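Side-chain contact in type 3 secretion system regulator YopR (Yersinia pestis, PDB 1Z21), which may regulate assembly of the type III secretion injectisome by controlling secretion or polymerisation of the needle subunit YscF, and contributes to pathogenesis: residues A[16-21]-A[69-74]. Numbering follows the deposited sequence.
Sequences QYYASN and FGKRWE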
loop_
_atom_site.group_PDB
_atom_site.type_symbol
_atom_site.label_atom_id
_atom_site.label_comp_id
_atom_site.label_asym_id
_atom_site.label_seq_id
_atom_site.Cartn_x
_atom_site.Cartn_y
_atom_site.Cartn_z
ATOM N N GLN A 16 -2.481 -12.140 12.190
ATOM C CA GLN A 16 -1.981 -11.502 13.399
ATOM C C GLN A 16 -2.364 -10.034 13.452
ATOM O O GLN A 16 -2.655 -9.510 14.526
ATOM C CB GLN A 16 -0.460 -11.656 13.547
ATOM C CG GLN A 16 0.003 -13.034 13.987
ATOM C CD GLN A 16 -0.634 -13.507 15.286
ATOM O OE1 GLN A 16 -0.468 -12.868 16.329
ATOM N NE2 GLN A 16 -1.369 -14.620 15.220
ATOM N N TYR A 17 -2.382 -9.365 12.303
ATOM C CA TYR A 17 -2.760 -7.959 12.293
ATOM C C TYR A 17 -4.208 -7.782 12.759
ATOM O O TYR A 17 -4.467 -6.994 13.660
ATOM C CB TYR A 17 -2.585 -7.331 10.911
ATOM C CG TYR A 17 -3.121 -5.929 10.859
ATOM C CD1 TYR A 17 -2.452 -4.892 11.490
ATOM C CD2 TYR A 17 -4.321 -5.641 10.209
ATOM C CE1 TYR A 17 -2.964 -3.597 11.468
ATOM C CE2 TYR A 17 -4.834 -4.359 10.193
ATOM C CZ TYR A 17 -4.151 -3.350 10.823
ATOM O OH TYR A 17 -4.655 -2.078 10.796
ATOM N N TYR A 18 -5.140 -8.510 12.154
ATOM C CA TYR A 18 -6.572 -8.301 12.414
ATOM C C TYR A 18 -7.001 -8.797 13.793
ATOM O O TYR A 18 -7.919 -8.244 14.391
ATOM C CB TYR A 18 -7.434 -8.971 11.340
ATOM C CG TYR A 18 -7.518 -8.173 10.051
ATOM C CD1 TYR A 18 -7.917 -6.845 10.056
ATOM C CD2 TYR A 18 -7.180 -8.752 8.831
ATOM C CE1 TYR A 18 -7.976 -6.104 8.877
ATOM C CE2 TYR A 18 -7.244 -8.028 7.650
ATOM C CZ TYR A 18 -7.635 -6.707 7.673
ATOM O OH TYR A 18 -7.702 -5.991 6.496
ATOM N N ALA A 19 -6.336 -9.832 14.285
ATOM C CA ALA A 19 -6.602 -10.344 15.628
ATOM C C ALA A 19 -6.194 -9.305 16.669
ATOM O O ALA A 19 -6.936 -9.075 17.645
ATOM C CB ALA A 19 -5.837 -11.639 15.862
ATOM N N SER A 20 -5.048 -8.662 16.424
ATOM C CA SER A 20 -4.400 -7.780 17.382
ATOM C C SER A 20 -5.342 -6.695 17.846
ATOM O O SER A 20 -6.191 -6.236 17.104
ATOM C CB SER A 20 -3.122 -7.155 16.810
ATOM O OG SER A 20 -3.407 -6.253 15.754
ATOM N N ASN A 21 -5.167 -6.297 19.100
ATOM C CA ASN A 21 -5.985 -5.268 19.725
ATOM C C ASN A 21 -5.174 -4.609 20.822
ATOM O O ASN A 21 -4.849 -5.269 21.808
ATOM C CB ASN A 21 -7.234 -5.880 20.343
ATOM C CG ASN A 21 -8.071 -4.865 21.076
ATOM O OD1 ASN A 21 -8.220 -4.936 22.303
ATOM N ND2 ASN A 21 -8.619 -3.908 20.338
ATOM N N PHE A 69 -8.491 -6.856 -3.536
ATOM C CA PHE A 69 -9.164 -5.588 -3.338
ATOM C C PHE A 69 -10.007 -5.633 -2.072
ATOM O O PHE A 69 -10.656 -6.647 -1.780
ATOM C CB PHE A 69 -10.050 -5.261 -4.536
ATOM C CG PHE A 69 -10.887 -4.038 -4.348
ATOM C CD1 PHE A 69 -10.427 -2.809 -4.763
ATOM C CD2 PHE A 69 -12.140 -4.120 -3.752
ATOM C CE1 PHE A 69 -11.195 -1.675 -4.602
ATOM C CE2 PHE A 69 -12.912 -2.974 -3.577
ATOM C CZ PHE A 69 -12.432 -1.755 -3.997
ATOM N N GLY A 70 -9.985 -4.527 -1.334
ATOM C CA GLY A 70 -10.771 -4.369 -0.128
ATOM C C GLY A 70 -10.089 -3.503 0.920
ATOM O O GLY A 70 -9.212 -2.697 0.625
ATOM N N LYS A 71 -10.509 -3.681 2.167
ATOM C CA LYS A 71 -9.986 -2.910 3.288
ATOM C C LYS A 71 -8.484 -3.120 3.512
ATOM O O LYS A 71 -7.852 -2.302 4.163
ATOM C CB LYS A 71 -10.763 -3.236 4.575
ATOM C CG LYS A 71 -10.630 -4.686 5.036
ATOM C CD LYS A 71 -11.465 -4.999 6.291
ATOM C CE LYS A 71 -11.629 -6.503 6.482
ATOM N NZ LYS A 71 -11.567 -6.893 7.926
ATOM N N ARG A 72 -7.918 -4.208 2.992
ATOM C CA ARG A 72 -6.456 -4.409 3.063
ATOM C C ARG A 72 -5.696 -3.324 2.317
ATOM O O ARG A 72 -4.640 -2.866 2.765
ATOM C CB ARG A 72 -6.049 -5.787 2.535
ATOM C CG ARG A 72 -6.445 -6.885 3.478
ATOM C CD ARG A 72 -6.172 -8.281 2.999
ATOM N NE ARG A 72 -6.800 -9.217 3.921
ATOM C CZ ARG A 72 -6.557 -10.505 3.968
ATOM N NH1 ARG A 72 -5.697 -11.058 3.144
ATOM N NH2 ARG A 72 -7.186 -11.251 4.860
ATOM N N TRP A 73 -6.233 -2.911 1.169
ATOM C CA TRP A 73 -5.613 -1.833 0.399
ATOM C C TRP A 73 -5.505 -0.539 1.213
ATOM O O TRP A 73 -4.484 0.127 1.175
ATOM C CB TRP A 73 -6.394 -1.573 -0.892
ATOM C CG TRP A 73 -6.157 -2.578 -1.984
ATOM C CD1 TRP A 73 -5.605 -3.812 -1.865
ATOM C CD2 TRP A 73 -6.489 -2.422 -3.366
ATOM N NE1 TRP A 73 -5.559 -4.439 -3.085
ATOM C CE2 TRP A 73 -6.085 -3.599 -4.030
ATOM C CE3 TRP A 73 -7.056 -1.392 -4.120
ATOM C CZ2 TRP A 73 -6.257 -3.783 -5.405
ATOM C CZ3 TRP A 73 -7.228 -1.583 -5.484
ATOM C CH2 TRP A 73 -6.829 -2.757 -6.107
ATOM N N GLU A 74 -6.560 -0.200 1.951
ATOM C CA GLU A 74 -6.599 1.025 2.742
ATOM C C GLU A 74 -5.542 1.005 3.840
ATOM O O GLU A 74 -4.814 1.959 4.005
ATOM C CB GLU A 74 -7.983 1.218 3.352
ATOM C CG GLU A 74 -9.047 1.563 2.319
ATOM C CD GLU A 74 -10.462 1.413 2.841
ATOM O OE1 GLU A 74 -10.652 0.886 3.956
ATOM O OE2 GLU A 74 -11.386 1.822 2.117
HETATM O O HOH W 1 -7.736 -3.109 7.057
#
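A cation-pi contact between Tyr18 and Lys71 joins the last turn of helix 6-19 to helix 71-82 at the protein surface. Lys71 NZ sits over one face of the phenol ring, 4.1 Å from the Tyr18 ring centroid and 25° off the ring normal. The ammonium is not over the ring centre but nearer its CE1 side, with Tyr18 CE1 its nearest atom at 3.8 Å. The two side chains reach out from their helices and overlap, and the Lys71 methylenes pass the Tyr18 hydroxyl before the ammonium reaches the ring. Lys71 CG lies 3.5 Å from Tyr18 OH. The Lys71 side chain is extended as far as CE and bends at its last torsion (chi4 142°), with NZ over the ring. Tyr18 OH also touches Arg72 CG at 3.4 Å. Arg72 NE comes to the ring edge, 3.9 Å from Tyr18 CE2, and the guanidinium plane is turned 34° from the ring.

These helices belong to the five-helix core domain of YopR, which resembles one domain of the secretion regulator YopN. No direct hydrogen bond joins the two segments. One water bridges them, 2.9 Å from Tyr18 OH and donating to the carbonyl Lys71 O at 3.0 Å. Arg72 also reaches back to helix 6-19 through a salt bridge from NH1 to Glu11 and a cation-pi contact with Trp14. The opposite face of the Tyr18 ring meets Tyr17 CD2.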